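Local coordinates for phosphotriesterase homology protein (Escherichia coli, PDB 1BF6) that hydrolyses phosphorylated glyceryl acetates, and also aromatic acetates and propionates, and binds two zinc ions in each subunit, at residues Q102-E107 with F140-L145; E166-L171 with S179-G184. All coordinates share one frame; numbering follows the deposited sequence.

Interaction 1 (Q102-E107 with F140-L145); sequences QEMVDE and FIAAAL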
ATOM      1  N   GLN A 102     -13.472   4.190 -16.008  1.00  8.30           N
ATOM      2  CA  GLN A 102     -14.724   3.450 -15.868  1.00  8.04           C
ATOM      3  C   GLN A 102     -14.481   2.089 -15.222  1.00  9.59           C
ATOM      4  O   GLN A 102     -15.289   1.622 -14.417  1.00  7.98           O
ATOM      5  CB  GLN A 102     -15.388   3.240 -17.231  1.00 12.04           C
ATOM      6  CG  GLN A 102     -15.949   4.496 -17.877  1.00 10.80           C
ATOM      7  CD  GLN A 102     -16.442   4.236 -19.292  1.00 15.93           C
ATOM      8  OE1 GLN A 102     -16.038   3.263 -19.942  1.00 13.19           O
ATOM      9  NE2 GLN A 102     -17.339   5.088 -19.769  1.00 13.22           N
ATOM     10  N   GLU A 103     -13.402   1.426 -15.635  1.00  8.68           N
ATOM     11  CA  GLU A 103     -13.054   0.120 -15.091  1.00  8.18           C
ATOM     12  C   GLU A 103     -12.828   0.224 -13.585  1.00  6.16           C
ATOM     13  O   GLU A 103     -13.354  -0.581 -12.823  1.00  6.35           O
ATOM     14  CB  GLU A 103     -11.781  -0.415 -15.756  1.00  7.71           C
ATOM     15  CG  GLU A 103     -11.325  -1.789 -15.216  1.00  9.80           C
ATOM     16  CD  GLU A 103      -9.985  -2.244 -15.793  1.00  9.17           C
ATOM     17  OE1 GLU A 103      -9.388  -1.497 -16.590  1.00  7.24           O
ATOM     18  OE2 GLU A 103      -9.524  -3.346 -15.426  1.00 11.09           O
ATOM     19  N   MET A 104     -12.054   1.223 -13.167  1.00  7.83           N
ATOM     20  CA  MET A 104     -11.764   1.414 -11.744  1.00  7.70           C
ATOM     21  C   MET A 104     -13.046   1.712 -10.962  1.00  8.87           C
ATOM     22  O   MET A 104     -13.285   1.118  -9.917  1.00  7.32           O
ATOM     23  CB  MET A 104     -10.715   2.508 -11.553  1.00  8.39           C
ATOM     24  CG  MET A 104      -9.324   2.107 -12.064  1.00  8.79           C
ATOM     25  SD  MET A 104      -8.064   3.331 -11.757  1.00 15.10           S
ATOM     26  CE  MET A 104      -7.684   3.936 -13.365  1.00 17.46           C
ATOM     27  N   VAL A 105     -13.911   2.566 -11.515  1.00  8.53           N
ATOM     28  CA  VAL A 105     -15.183   2.892 -10.865  1.00  6.27           C
ATOM     29  C   VAL A 105     -16.068   1.649 -10.683  1.00  6.24           C
ATOM     30  O   VAL A 105     -16.641   1.458  -9.613  1.00  5.75           O
ATOM     31  CB  VAL A 105     -15.972   4.009 -11.652  1.00  4.94           C
ATOM     32  CG1 VAL A 105     -17.391   4.152 -11.091  1.00  5.11           C
ATOM     33  CG2 VAL A 105     -15.228   5.339 -11.577  1.00  5.22           C
ATOM     34  N   ASP A 106     -16.155   0.779 -11.697  1.00  3.76           N
ATOM     35  CA  ASP A 106     -16.978  -0.421 -11.595  1.00  4.05           C
ATOM     36  C   ASP A 106     -16.399  -1.451 -10.619  1.00  5.00           C
ATOM     37  O   ASP A 106     -17.132  -2.249 -10.049  1.00  5.82           O
ATOM     38  CB  ASP A 106     -17.174  -1.078 -12.960  1.00  7.31           C
ATOM     39  CG  ASP A 106     -18.039  -0.243 -13.912  1.00 10.90           C
ATOM     40  OD1 ASP A 106     -18.591   0.809 -13.515  1.00  9.61           O
ATOM     41  OD2 ASP A 106     -18.149  -0.652 -15.082  1.00 12.32           O
ATOM     42  N   GLU A 107     -15.081  -1.475 -10.486  1.00  5.91           N
ATOM     43  CA  GLU A 107     -14.460  -2.415  -9.562  1.00  7.11           C
ATOM     44  C   GLU A 107     -14.775  -1.977  -8.131  1.00  7.34           C
ATOM     45  O   GLU A 107     -14.927  -2.816  -7.240  1.00  8.31           O
ATOM     46  CB  GLU A 107     -12.954  -2.532  -9.816  1.00  6.44           C
ATOM     47  CG  GLU A 107     -12.640  -3.348 -11.086  1.00  8.57           C
ATOM     48  CD  GLU A 107     -11.290  -4.070 -11.044  1.00  6.68           C
ATOM     49  OE1 GLU A 107     -10.297  -3.489 -10.561  1.00  8.81           O
ATOM     50  OE2 GLU A 107     -11.232  -5.216 -11.530  1.00  8.66           O
ATOM     51  N   PHE A 140      -2.532   7.636 -13.879  1.00  6.24           N
ATOM     52  CA  PHE A 140      -2.754   8.567 -12.776  1.00  7.27           C
ATOM     53  C   PHE A 140      -3.934   9.517 -13.064  1.00  7.84           C
ATOM     54  O   PHE A 140      -4.696   9.865 -12.159  1.00  6.13           O
ATOM     55  CB  PHE A 140      -1.483   9.346 -12.460  1.00  6.99           C
ATOM     56  CG  PHE A 140      -0.624   8.695 -11.403  1.00 10.10           C
ATOM     57  CD1 PHE A 140       0.087   7.529 -11.680  1.00 10.97           C
ATOM     58  CD2 PHE A 140      -0.566   9.220 -10.111  1.00 10.02           C
ATOM     59  CE1 PHE A 140       0.842   6.886 -10.686  1.00 12.76           C
ATOM     60  CE2 PHE A 140       0.190   8.585  -9.110  1.00 10.59           C
ATOM     61  CZ  PHE A 140       0.894   7.415  -9.399  1.00  9.79           C
ATOM     62  N   ILE A 141      -4.106   9.920 -14.324  1.00  7.52           N
ATOM     63  CA  ILE A 141      -5.236  10.794 -14.666  1.00  6.95           C
ATOM     64  C   ILE A 141      -6.547  10.015 -14.516  1.00  6.65           C
ATOM     65  O   ILE A 141      -7.531  10.532 -13.975  1.00  7.00           O
ATOM     66  CB  ILE A 141      -5.086  11.404 -16.081  1.00  6.42           C
ATOM     67  CG1 ILE A 141      -3.898  12.355 -16.080  1.00  6.79           C
ATOM     68  CG2 ILE A 141      -6.372  12.160 -16.477  1.00  7.14           C
ATOM     69  CD1 ILE A 141      -3.402  12.759 -17.441  1.00  7.11           C
ATOM     70  N   ALA A 142      -6.543   8.750 -14.944  1.00  6.38           N
ATOM     71  CA  ALA A 142      -7.707   7.891 -14.824  1.00  5.18           C
ATOM     72  C   ALA A 142      -8.040   7.701 -13.342  1.00  6.20           C
ATOM     73  O   ALA A 142      -9.206   7.681 -12.966  1.00  5.32           O
ATOM     74  CB  ALA A 142      -7.439   6.539 -15.478  1.00  7.52           C
ATOM     75  N   ALA A 143      -7.004   7.557 -12.516  1.00  5.13           N
ATOM     76  CA  ALA A 143      -7.184   7.373 -11.075  1.00  6.02           C
ATOM     77  C   ALA A 143      -7.875   8.617 -10.498  1.00  4.86           C
ATOM     78  O   ALA A 143      -8.836   8.496  -9.740  1.00  5.10           O
ATOM     79  CB  ALA A 143      -5.830   7.133 -10.396  1.00  5.08           C
ATOM     80  N   ALA A 144      -7.413   9.791 -10.927  1.00  7.48           N
ATOM     81  CA  ALA A 144      -7.972  11.067 -10.506  1.00  8.43           C
ATOM     82  C   ALA A 144      -9.458  11.076 -10.873  1.00  9.83           C
ATOM     83  O   ALA A 144     -10.305  11.318 -10.017  1.00 11.22           O
ATOM     84  CB  ALA A 144      -7.239  12.199 -11.182  1.00  6.74           C
ATOM     85  N   LEU A 145      -9.781  10.728 -12.122  1.00  9.86           N
ATOM     86  CA  LEU A 145     -11.177  10.694 -12.570  1.00  9.15           C
ATOM     87  C   LEU A 145     -12.030   9.744 -11.742  1.00  9.14           C
ATOM     88  O   LEU A 145     -13.154  10.088 -11.360  1.00  7.09           O
ATOM     89  CB  LEU A 145     -11.267  10.300 -14.049  1.00 10.63           C
ATOM     90  CG  LEU A 145     -10.550  11.258 -15.002  1.00 13.23           C
ATOM     91  CD1 LEU A 145     -10.729  10.794 -16.457  1.00 13.20           C
ATOM     92  CD2 LEU A 145     -11.083  12.685 -14.800  1.00 12.55           C
TER
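Met-104 reaches Ala-142 and Ala-143 through a long thioether arm: chi1 of -68° sets CG anti to its own carbonyl carbon, chi2 of -176° carries the chain straight out from helix 97-109, and chi3 of -111° bends the terminal methyl round to lie over helix 134-150. CE of Met-104 meets the methyl of Ala-142, CE to CB 3.4 Å, closer than usual for two carbons in van der Waals contact, and lies 3.8 Å from the backbone N of Ala-143. Behind it, SD of Met-104 runs past CA of Ala-143 at 4.2 Å. The two alanines play different parts: the CB of Ala-142 points toward helix 97-109 and receives the thioether methyl on its flank, whereas the CB of Ala-143 turns away and leaves its backbone facing the thioether. No hydrogen bond crosses, and only 126 Å² is buried, so the contact amounts to one methionine tip laid on a small-residue patch. The nearest CA atoms of the two segments, those of Met-104 and Ala-143, are 7.5 Å apart. Helices 97-109 and 134-150 come before and after strand 122-126 and pack side by side on the outside of the TIM barrel. Met-104 and Ala-143 both rest on Ile-122 of that strand, Ala-143 also touches Ile-125, and Ala-142 is further packed by Val-97 and Leu-100 of helix 97-109.

Interaction 2 (E166-L171 with S179-G184); sequences EQLALL and SRVTVG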
ATOM      1  N   GLU A 166       5.989  14.652  -7.832  1.00 10.79           N
ATOM      2  CA  GLU A 166       5.461  14.711  -9.200  1.00 11.13           C
ATOM      3  C   GLU A 166       4.098  14.030  -9.286  1.00 11.43           C
ATOM      4  O   GLU A 166       3.197  14.510  -9.992  1.00 11.29           O
ATOM      5  CB  GLU A 166       6.438  14.059 -10.188  1.00 11.67           C
ATOM      6  CG  GLU A 166       7.662  14.916 -10.523  1.00 12.68           C
ATOM      7  CD  GLU A 166       8.787  14.820  -9.504  1.00 14.99           C
ATOM      8  OE1 GLU A 166       8.675  14.064  -8.514  1.00 15.59           O
ATOM      9  OE2 GLU A 166       9.802  15.506  -9.708  1.00 16.62           O
ATOM     10  N   GLN A 167       3.941  12.923  -8.558  1.00  9.01           N
ATOM     11  CA  GLN A 167       2.670  12.205  -8.527  1.00  9.32           C
ATOM     12  C   GLN A 167       1.599  13.106  -7.914  1.00  9.51           C
ATOM     13  O   GLN A 167       0.460  13.124  -8.373  1.00 10.20           O
ATOM     14  CB  GLN A 167       2.750  10.945  -7.659  1.00  8.95           C
ATOM     15  CG  GLN A 167       3.696   9.853  -8.141  1.00  8.74           C
ATOM     16  CD  GLN A 167       3.679   8.633  -7.227  1.00  8.99           C
ATOM     17  OE1 GLN A 167       3.162   8.685  -6.113  1.00  8.79           O
ATOM     18  NE2 GLN A 167       4.220   7.525  -7.709  1.00 10.11           N
ATOM     19  N   LEU A 168       1.960  13.803  -6.834  1.00  9.78           N
ATOM     20  CA  LEU A 168       1.014  14.679  -6.135  1.00  8.81           C
ATOM     21  C   LEU A 168       0.599  15.874  -6.987  1.00  9.49           C
ATOM     22  O   LEU A 168      -0.578  16.245  -6.996  1.00  8.08           O
ATOM     23  CB  LEU A 168       1.593  15.147  -4.793  1.00  7.70           C
ATOM     24  CG  LEU A 168       1.844  14.052  -3.739  1.00  5.96           C
ATOM     25  CD1 LEU A 168       2.354  14.703  -2.457  1.00  7.09           C
ATOM     26  CD2 LEU A 168       0.568  13.272  -3.472  1.00  5.79           C
ATOM     27  N   ALA A 169       1.570  16.469  -7.685  1.00  9.50           N
ATOM     28  CA  ALA A 169       1.323  17.609  -8.569  1.00 11.63           C
ATOM     29  C   ALA A 169       0.372  17.199  -9.704  1.00 12.95           C
ATOM     30  O   ALA A 169      -0.545  17.945 -10.060  1.00 10.61           O
ATOM     31  CB  ALA A 169       2.639  18.126  -9.141  1.00 11.38           C
ATOM     32  N   LEU A 170       0.587  16.003 -10.253  1.00 11.88           N
ATOM     33  CA  LEU A 170      -0.264  15.479 -11.327  1.00 12.91           C
ATOM     34  C   LEU A 170      -1.703  15.252 -10.830  1.00 12.86           C
ATOM     35  O   LEU A 170      -2.684  15.671 -11.470  1.00 12.66           O
ATOM     36  CB  LEU A 170       0.314  14.164 -11.873  1.00 10.85           C
ATOM     37  CG  LEU A 170      -0.394  13.516 -13.070  1.00 11.74           C
ATOM     38  CD1 LEU A 170      -0.346  14.464 -14.273  1.00 11.61           C
ATOM     39  CD2 LEU A 170       0.279  12.199 -13.429  1.00 10.46           C
ATOM     40  N   LEU A 171      -1.829  14.611  -9.674  1.00 11.37           N
ATOM     41  CA  LEU A 171      -3.141  14.331  -9.114  1.00 11.38           C
ATOM     42  C   LEU A 171      -3.892  15.612  -8.737  1.00 10.74           C
ATOM     43  O   LEU A 171      -5.076  15.744  -9.027  1.00 12.55           O
ATOM     44  CB  LEU A 171      -3.023  13.373  -7.925  1.00 10.52           C
ATOM     45  CG  LEU A 171      -2.569  11.951  -8.282  1.00  9.57           C
ATOM     46  CD1 LEU A 171      -2.285  11.159  -7.010  1.00 10.28           C
ATOM     47  CD2 LEU A 171      -3.634  11.245  -9.122  1.00 11.01           C
ATOM     48  N   SER A 179      -5.258  15.222   0.502  1.00  9.59           N
ATOM     49  CA  SER A 179      -5.437  14.564   1.794  1.00 10.48           C
ATOM     50  C   SER A 179      -6.063  13.187   1.570  1.00 10.32           C
ATOM     51  O   SER A 179      -6.171  12.378   2.493  1.00 10.18           O
ATOM     52  CB  SER A 179      -6.319  15.408   2.725  1.00 11.50           C
ATOM     53  OG  SER A 179      -7.679  15.384   2.323  1.00 12.94           O
ATOM     54  N   ARG A 180      -6.484  12.930   0.332  1.00  9.66           N
ATOM     55  CA  ARG A 180      -7.093  11.652  -0.027  1.00  8.35           C
ATOM     56  C   ARG A 180      -6.096  10.759  -0.793  1.00  6.99           C
ATOM     57  O   ARG A 180      -6.466   9.723  -1.347  1.00  7.72           O
ATOM     58  CB  ARG A 180      -8.372  11.890  -0.835  1.00 10.18           C
ATOM     59  CG  ARG A 180      -9.400  12.785  -0.115  1.00  9.66           C
ATOM     60  CD  ARG A 180      -9.864  12.167   1.218  1.00  8.45           C
ATOM     61  NE  ARG A 180     -10.617  10.930   1.020  1.00 12.90           N
ATOM     62  CZ  ARG A 180     -10.411   9.792   1.683  1.00 15.94           C
ATOM     63  NH1 ARG A 180      -9.468   9.707   2.619  1.00 16.42           N
ATOM     64  NH2 ARG A 180     -11.112   8.710   1.366  1.00 18.66           N
ATOM     65  N   VAL A 181      -4.827  11.166  -0.776  1.00  7.86           N
ATOM     66  CA  VAL A 181      -3.738  10.439  -1.433  1.00  7.31           C
ATOM     67  C   VAL A 181      -2.668  10.031  -0.393  1.00  8.63           C
ATOM     68  O   VAL A 181      -2.324  10.811   0.500  1.00  7.77           O
ATOM     69  CB  VAL A 181      -3.041  11.330  -2.498  1.00  6.48           C
ATOM     70  CG1 VAL A 181      -1.871  10.589  -3.148  1.00  5.29           C
ATOM     71  CG2 VAL A 181      -4.049  11.774  -3.564  1.00  4.88           C
ATOM     72  N   THR A 182      -2.168   8.806  -0.511  1.00  8.12           N
ATOM     73  CA  THR A 182      -1.104   8.319   0.366  1.00  7.94           C
ATOM     74  C   THR A 182       0.033   7.821  -0.548  1.00  7.39           C
ATOM     75  O   THR A 182      -0.203   7.026  -1.455  1.00  7.73           O
ATOM     76  CB  THR A 182      -1.604   7.231   1.347  1.00 10.02           C
ATOM     77  OG1 THR A 182      -0.538   6.878   2.237  1.00 11.32           O
ATOM     78  CG2 THR A 182      -2.111   5.988   0.623  1.00  8.98           C
ATOM     79  N   VAL A 183       1.233   8.362  -0.354  1.00  7.21           N
ATOM     80  CA  VAL A 183       2.403   8.029  -1.177  1.00  7.26           C
ATOM     81  C   VAL A 183       3.188   6.818  -0.647  1.00  8.58           C
ATOM     82  O   VAL A 183       3.779   6.872   0.435  1.00  8.08           O
ATOM     83  CB  VAL A 183       3.347   9.248  -1.304  1.00  7.83           C
ATOM     84  CG1 VAL A 183       4.537   8.919  -2.192  1.00  7.62           C
ATOM     85  CG2 VAL A 183       2.590  10.439  -1.884  1.00  9.09           C
ATOM     86  N   GLY A 184       3.202   5.747  -1.438  1.00  8.67           N
ATOM     87  CA  GLY A 184       3.879   4.522  -1.038  1.00  6.82           C
ATOM     88  C   GLY A 184       5.381   4.501  -1.235  1.00  7.31           C
ATOM     89  O   GLY A 184       5.921   5.196  -2.098  1.00  8.27           O
TER
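The beta-alpha-beta unit made by strand 154-157, helix 164-173 and strand 181-183, one of the repeating elements of the TIM barrel, closes here as the helix packs back on the strand that follows it. The two run nearly antiparallel: the axes of helix 166-171 and strand 181-183 run at 164° to each other and are 10.1 Å apart at closest approach. Val-181 and Val-183, alternate residues of the strand, both point toward the helix, and CD2 of Leu-168 reaches both: it lies 3.6 Å from CG1 of Val-181 and 3.8 Å from CG2 of Val-183. Although the CB of Leu-168 leaves the helix beside the strand, chi1 of -64° sets CG anti to the carbonyl carbon, and with CD1 extended (chi2 -177°) the other branch, CD2, is turned to the valines. One turn along, CD1 of Leu-171 sits 3.9 Å from CG2 of Val-181 and about as far from its CG1. Gln-167 only grazes the strand, OE1 to CG1 of Val-183 4.2 Å. Its buried amide is satisfied by strand 154-157 and a loop: OE1 bonds the hydroxyl of Thr-156, while NE2 bonds the hydroxyl of Thr-127 and the carbonyl O of His-157. Around this apolar layer, Met-198 of helix 192-200 covers Leu-168 and Val-183, Ile-154 of strand 154-157 lies against Leu-171, and strand 181-183 is hydrogen-bonded between strands 154-157 and 204-207.

Interactions 1 and 2 follow one another along the chain, with centres 15 Å apart, and helix 134-150 joins them. Phe-140 packs on helix 164-173: its CB is 3.5 Å from CD2 of Leu-170, and its CZ is 3.7 Å from NE2 of Gln-167. Three neighbouring outer helices are thus tied in a row. The side chain of Gln-167 is about 9 Å from a bound zinc ion; that of Ala-143 is about 11 Å from the side chain of the zinc ligand Glu-124. His-147, a glucose-binding residue, has its side chain about 6 Å from those of Ala-143 and Val-181, and touches that of Arg-180, a second glucose-binding residue, on the 179-184 segment.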